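Local atomic coordinates of 6-aminohexanoate-dimer hydrolase (PDB entry 4GB7), a protein that probably hydrolyses amide bonds, as 6-aminohexanoate-dimer hydrolases do, and is related to the beta-lactamases. Residues D106-D111 and S393-P398; T378-P383 and M409-A414. All blocks are in the same frame, centred on the assembly; numbering follows the deposited sequence.

Interaction 1 of 2, residues D106-D111 and S393-P398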
loop_
_atom_site.group_PDB
_atom_site.type_symbol
_atom_site.label_atom_id
_atom_site.label_comp_id
_atom_site.label_asym_id
_atom_site.label_seq_id
_atom_site.Cartn_x
_atom_site.Cartn_y
_atom_site.Cartn_z
ATOM N N ASP A 106 10.596 -9.593 15.090
ATOM C CA ASP A 106 11.902 -8.938 15.117
ATOM C C ASP A 106 12.870 -9.665 14.149
ATOM O O ASP A 106 13.654 -9.009 13.462
ATOM C CB ASP A 106 12.455 -8.931 16.579
ATOM C CG ASP A 106 13.584 -7.936 16.809
ATOM O OD1 ASP A 106 13.784 -7.014 16.037
ATOM O OD2 ASP A 106 14.342 -8.083 17.821
ATOM N N ASP A 107 12.805 -11.013 14.139
ATOM C CA ASP A 107 13.704 -11.838 13.351
ATOM C C ASP A 107 13.494 -11.546 11.857
ATOM O O ASP A 107 14.396 -11.737 11.037
ATOM C CB ASP A 107 13.464 -13.325 13.604
ATOM C CG ASP A 107 14.588 -14.205 13.044
ATOM O OD1 ASP A 107 15.780 -13.850 13.220
ATOM O OD2 ASP A 107 14.293 -15.260 12.446
ATOM N N ASN A 108 12.307 -11.044 11.529
ATOM C CA ASN A 108 11.992 -10.715 10.152
ATOM C C ASN A 108 11.929 -9.222 9.885
ATOM O O ASN A 108 11.328 -8.769 8.898
ATOM C CB ASN A 108 10.736 -11.442 9.692
ATOM C CG ASN A 108 10.955 -12.935 9.621
ATOM O OD1 ASN A 108 11.394 -13.475 8.588
ATOM N ND2 ASN A 108 10.644 -13.617 10.723
ATOM N N LYS A 109 12.605 -8.473 10.726
ATOM C CA LYS A 109 12.879 -7.059 10.488
ATOM C C LYS A 109 11.580 -6.252 10.475
ATOM O O LYS A 109 11.475 -5.254 9.806
ATOM C CB LYS A 109 13.754 -6.847 9.259
ATOM C CG LYS A 109 15.111 -7.523 9.465
ATOM C CD LYS A 109 16.029 -7.393 8.242
ATOM C CE LYS A 109 17.434 -7.882 8.501
ATOM N NZ LYS A 109 17.507 -9.316 8.843
ATOM N N THR A 110 10.598 -6.678 11.268
ATOM C CA THR A 110 9.431 -5.857 11.514
ATOM C C THR A 110 9.840 -4.585 12.292
ATOM O O THR A 110 10.684 -4.606 13.192
ATOM C CB THR A 110 8.396 -6.638 12.334
ATOM O OG1 THR A 110 8.026 -7.831 11.628
ATOM C CG2 THR A 110 7.179 -5.739 12.791
ATOM N N ASP A 111 9.267 -3.474 11.898
ATOM C CA ASP A 111 9.454 -2.183 12.594
ATOM C C ASP A 111 8.260 -1.799 13.477
ATOM O O ASP A 111 8.466 -1.141 14.508
ATOM C CB ASP A 111 9.716 -1.046 11.595
ATOM C CG ASP A 111 11.031 -1.186 10.856
ATOM O OD1 ASP A 111 12.053 -1.587 11.447
ATOM O OD2 ASP A 111 11.059 -0.887 9.663
ATOM N N SER A 393 7.605 -3.108 8.024
ATOM C CA SER A 393 8.889 -3.791 8.130
ATOM C C SER A 393 9.910 -3.072 7.276
ATOM O O SER A 393 9.600 -2.211 6.448
ATOM C CB SER A 393 8.803 -5.285 7.744
ATOM O OG SER A 393 7.729 -5.962 8.366
ATOM N N SER A 394 11.155 -3.461 7.473
ATOM C CA SER A 394 12.211 -3.067 6.564
ATOM C C SER A 394 13.107 -4.269 6.267
ATOM O O SER A 394 14.316 -4.292 6.604
ATOM C CB SER A 394 12.925 -1.854 7.137
ATOM O OG SER A 394 13.277 -2.025 8.490
ATOM N N ASN A 395 12.478 -5.256 5.619
ATOM C CA ASN A 395 13.070 -6.563 5.343
ATOM C C ASN A 395 13.455 -6.620 3.891
ATOM O O ASN A 395 12.596 -6.867 3.035
ATOM C CB ASN A 395 12.071 -7.641 5.734
ATOM C CG ASN A 395 12.651 -9.019 5.822
ATOM O OD1 ASN A 395 13.850 -9.204 5.975
ATOM N ND2 ASN A 395 11.747 -10.027 5.818
ATOM N N ALA A 396 14.719 -6.305 3.591
ATOM C CA ALA A 396 15.144 -6.053 2.217
ATOM C C ALA A 396 14.894 -7.249 1.274
ATOM O O ALA A 396 14.481 -7.084 0.126
ATOM C CB ALA A 396 16.623 -5.620 2.178
ATOM N N THR A 397 15.108 -8.452 1.780
ATOM C CA THR A 397 14.919 -9.672 1.012
ATOM C C THR A 397 14.182 -10.728 1.855
ATOM O O THR A 397 14.799 -11.610 2.455
ATOM C CB THR A 397 16.230 -10.221 0.455
ATOM O OG1 THR A 397 17.121 -10.514 1.533
ATOM C CG2 THR A 397 16.870 -9.252 -0.499
ATOM N N PRO A 398 12.850 -10.593 1.956
ATOM C CA PRO A 398 12.114 -11.560 2.819
ATOM C C PRO A 398 12.274 -12.984 2.345
ATOM O O PRO A 398 12.436 -13.244 1.110
ATOM C CB PRO A 398 10.649 -11.122 2.695
ATOM C CG PRO A 398 10.733 -9.682 2.287
ATOM C CD PRO A 398 11.948 -9.567 1.395
HETATM O O HOH W 1 15.079 -10.771 7.806
HETATM O O HOH W 2 8.626 -8.611 8.362
HETATM O O HOH W 3 12.417 -12.903 6.090
#
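A Schellman motif ends helix 101-107 where strand 110-117 begins, and Lys109 and Thr110 meet Ser394 and Ser393. Lys109, at positive phi, is the C-prime residue, and its carbonyl oxygen accepts a nearly straight bond from Ser394 N (3.0 Å, 170° at the hydrogen). Thr110 and Ser393 form an antiparallel non-hydrogen-bonded pair, with CA atoms 4.0 Å apart and diverging side chains. Strands 110-117 and 387-393 are central neighbours in the five-stranded antiparallel sheet of the beta-lactamase fold, and the pair sits where 110-117 starts and 387-393 ends. Ser394 OG donates to Asp111 OD2 on the syn side (2.8 Å), 18° out of the carboxylate plane. The hydroxyl reaches the acid with chi1 at 49°, between the backbone N and the carbonyl carbon. The buried carboxylate also takes a salt bridge from Arg54 and a bond from His136. Farther along the loop, Lys109 crosses Asn395 at about a right angle, its CD 3.6 Å from Asn395 OD1. Water 1 joins Lys109 NZ to that oxygen (2.7 Å from OD1). Water 3 links Asn395 ND2 to OD1 of Asn108, whose ND2 bonds to Leu104 O. Water 2 joins Asn108 O to Ser393 OG, which also bonds to Gly376 O.

Interaction 2 of 2, residues T378-P383 and M409-A414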
loop_
_atom_site.group_PDB
_atom_site.type_symbol
_atom_site.label_atom_id
_atom_site.label_comp_id
_atom_site.label_asym_id
_atom_site.label_seq_id
_atom_site.Cartn_x
_atom_site.Cartn_y
_atom_site.Cartn_z
ATOM N N THR A 378 2.011 -4.713 5.364
ATOM C CA THR A 378 0.660 -5.228 5.208
ATOM C C THR A 378 -0.343 -4.340 5.942
ATOM O O THR A 378 -0.100 -3.951 7.089
ATOM C CB THR A 378 0.496 -6.660 5.771
ATOM O OG1 THR A 378 1.465 -7.542 5.173
ATOM C CG2 THR A 378 -0.932 -7.220 5.513
ATOM N N LEU A 379 -1.449 -4.045 5.253
ATOM C CA LEU A 379 -2.695 -3.655 5.926
ATOM C C LEU A 379 -3.696 -4.747 5.711
ATOM O O LEU A 379 -4.086 -5.034 4.549
ATOM C CB LEU A 379 -3.250 -2.330 5.375
ATOM C CG LEU A 379 -4.578 -1.864 5.941
ATOM C CD1 LEU A 379 -4.625 -1.653 7.461
ATOM C CD2 LEU A 379 -4.993 -0.588 5.182
ATOM N N TYR A 380 -4.158 -5.337 6.774
ATOM C CA TYR A 380 -4.992 -6.573 6.726
ATOM C C TYR A 380 -6.295 -6.317 7.515
ATOM O O TYR A 380 -6.266 -5.913 8.693
ATOM C CB TYR A 380 -4.207 -7.720 7.347
ATOM C CG TYR A 380 -4.947 -9.041 7.501
ATOM C CD1 TYR A 380 -4.915 -10.026 6.498
ATOM C CD2 TYR A 380 -5.644 -9.343 8.656
ATOM C CE1 TYR A 380 -5.572 -11.246 6.645
ATOM C CE2 TYR A 380 -6.305 -10.553 8.812
ATOM C CZ TYR A 380 -6.240 -11.518 7.812
ATOM O OH TYR A 380 -6.869 -12.732 7.961
ATOM N N ILE A 381 -7.438 -6.545 6.866
ATOM C CA ILE A 381 -8.725 -6.283 7.475
ATOM C C ILE A 381 -9.508 -7.577 7.487
ATOM O O ILE A 381 -9.741 -8.180 6.416
ATOM C CB ILE A 381 -9.498 -5.192 6.696
ATOM C CG1 ILE A 381 -8.588 -3.906 6.594
ATOM C CG2 ILE A 381 -10.859 -4.965 7.352
ATOM C CD1 ILE A 381 -9.193 -2.829 5.782
ATOM N N ASP A 382 -9.960 -7.964 8.663
ATOM C CA ASP A 382 -10.726 -9.202 8.884
ATOM C C ASP A 382 -12.120 -8.823 9.352
ATOM O O ASP A 382 -12.338 -8.477 10.470
ATOM C CB ASP A 382 -9.998 -10.052 9.937
ATOM C CG ASP A 382 -10.758 -11.293 10.370
ATOM O OD1 ASP A 382 -11.942 -11.416 10.034
ATOM O OD2 ASP A 382 -10.133 -12.200 11.010
ATOM N N PRO A 383 -13.099 -8.832 8.429
ATOM C CA PRO A 383 -14.442 -8.445 8.809
ATOM C C PRO A 383 -15.187 -9.489 9.661
ATOM O O PRO A 383 -16.180 -9.135 10.306
ATOM C CB PRO A 383 -15.124 -8.232 7.485
ATOM C CG PRO A 383 -14.289 -8.850 6.472
ATOM C CD PRO A 383 -12.994 -9.286 7.051
HETATM N N MSE A 409 -0.716 -16.581 10.664
HETATM C CA MSE A 409 -0.626 -15.991 12.017
HETATM C C MSE A 409 -1.762 -14.990 12.245
HETATM O O MSE A 409 -2.348 -14.909 13.339
HETATM C CB MSE A 409 0.714 -15.278 12.136
HETATM C CG MSE A 409 1.004 -14.539 13.409
HETATM SE SE MSE A 409 2.720 -13.701 13.065
HETATM C CE MSE A 409 2.071 -12.036 12.362
ATOM N N TYR A 410 -2.130 -14.241 11.199
ATOM C CA TYR A 410 -3.219 -13.270 11.383
ATOM C C TYR A 410 -4.562 -13.962 11.689
ATOM O O TYR A 410 -5.377 -13.469 12.466
ATOM C CB TYR A 410 -3.372 -12.413 10.156
ATOM C CG TYR A 410 -2.182 -11.568 9.764
ATOM C CD1 TYR A 410 -1.175 -11.232 10.640
ATOM C CD2 TYR A 410 -2.061 -11.138 8.482
ATOM C CE1 TYR A 410 -0.083 -10.477 10.210
ATOM C CE2 TYR A 410 -1.005 -10.384 8.062
ATOM C CZ TYR A 410 0.013 -10.068 8.934
ATOM O OH TYR A 410 1.078 -9.295 8.460
ATOM N N ILE A 411 -4.794 -15.103 11.060
ATOM C CA ILE A 411 -5.954 -15.934 11.357
ATOM C C ILE A 411 -5.912 -16.464 12.793
ATOM O O ILE A 411 -6.901 -16.363 13.542
ATOM C CB ILE A 411 -6.116 -17.087 10.335
ATOM C CG1 ILE A 411 -6.276 -16.553 8.900
ATOM C CG2 ILE A 411 -7.331 -17.940 10.756
ATOM C CD1 ILE A 411 -6.247 -17.601 7.796
ATOM N N ASP A 412 -4.773 -17.011 13.212
ATOM C CA ASP A 412 -4.648 -17.465 14.559
ATOM C C ASP A 412 -4.807 -16.384 15.611
ATOM O O ASP A 412 -5.445 -16.628 16.657
ATOM C CB ASP A 412 -3.322 -18.180 14.763
ATOM C CG ASP A 412 -3.258 -19.534 14.034
ATOM O OD1 ASP A 412 -4.323 -20.138 13.685
ATOM O OD2 ASP A 412 -2.119 -20.002 13.855
ATOM N N ILE A 413 -4.248 -15.201 15.352
ATOM C CA ILE A 413 -4.472 -14.080 16.259
ATOM C C ILE A 413 -5.966 -13.743 16.368
ATOM O O ILE A 413 -6.489 -13.573 17.453
ATOM C CB ILE A 413 -3.635 -12.821 15.897
ATOM C CG1 ILE A 413 -2.154 -13.103 16.064
ATOM C CG2 ILE A 413 -4.128 -11.603 16.728
ATOM C CD1 ILE A 413 -1.256 -12.062 15.413
ATOM N N ALA A 414 -6.643 -13.603 15.228
ATOM C CA ALA A 414 -8.074 -13.336 15.232
ATOM C C ALA A 414 -8.845 -14.373 16.086
ATOM O O ALA A 414 -9.728 -14.029 16.875
ATOM C CB ALA A 414 -8.611 -13.336 13.786
HETATM O O HOH W 4 1.460 -10.074 5.634
HETATM O O HOH W 5 -7.728 -13.065 10.545
#
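Tyr380 offers one ring face to Tyr410, whose CD2 lies over it toward the rim, 3.6 Å from Tyr380 CD1. The edge of Tyr410 points at this face, with the planes turned by 51° and the centroids 4.9 Å apart. Tyr410 CB adds a CH-pi contact, 4.0 Å from the centroid of the Tyr380 ring. The two side chains run past one another in opposing senses. Tyr380 CG stands anti to the backbone N (chi1 175°), reaching out toward the helix. The Tyr380 hydroxyl passes Ile411 CG1 and bonds to Asn364. At the far end of the other ring, Tyr410 OH and the Thr378 side chain meet tip to tip. Their oxygens are too far apart to bond directly, and water 4 bridges them, 2.6 Å from Thr378 OG1 and 3.0 Å from Tyr410 OH. Tyr410 OH is also held by His391. Water 5 lies in plane at the edge of the Tyr380 ring, 2.7 Å from its OH. It donates to Asp382 OD2 and, weakly, to Tyr410 O. Asp382 OD2 also receives a bond from Gln366 and packs 3.4 Å from Ala414 CB. Thr378, Tyr380 and Asp382, every second residue of the strand, point to the helix. The axes of 378-382 and 409-414 come within 10.5 Å at 43°, a helix-on-sheet packing in which the C-terminal helix covers one face of the antiparallel sheet, as in the serine beta-lactamase fold.

Overall arrangement
Both interactions are largely buried and belong to the same five-stranded antiparallel sheet, about 18 Å apart between centres and about 6 Å between nearest atoms. Interaction 1 lies at the ends of strands 110-117 and 387-393, and interaction 2 on a face of strand 377-382. Strand 387-393 runs between the other two. Helix 402-417 is common to their surroundings: Tyr406 touches Asn108 and Thr110, and Tyr410 carries interaction 2. His391 bonds to both Thr110 and Tyr410. The chemistry differs with place. Interaction 1 uses direct polar bonds and waters where a helix-to-strand turn meets the loop after strand 387-393; interaction 2 rests on an edge-to-face tyrosine pair, with no direct hydrogen bond and water bridges at both ends.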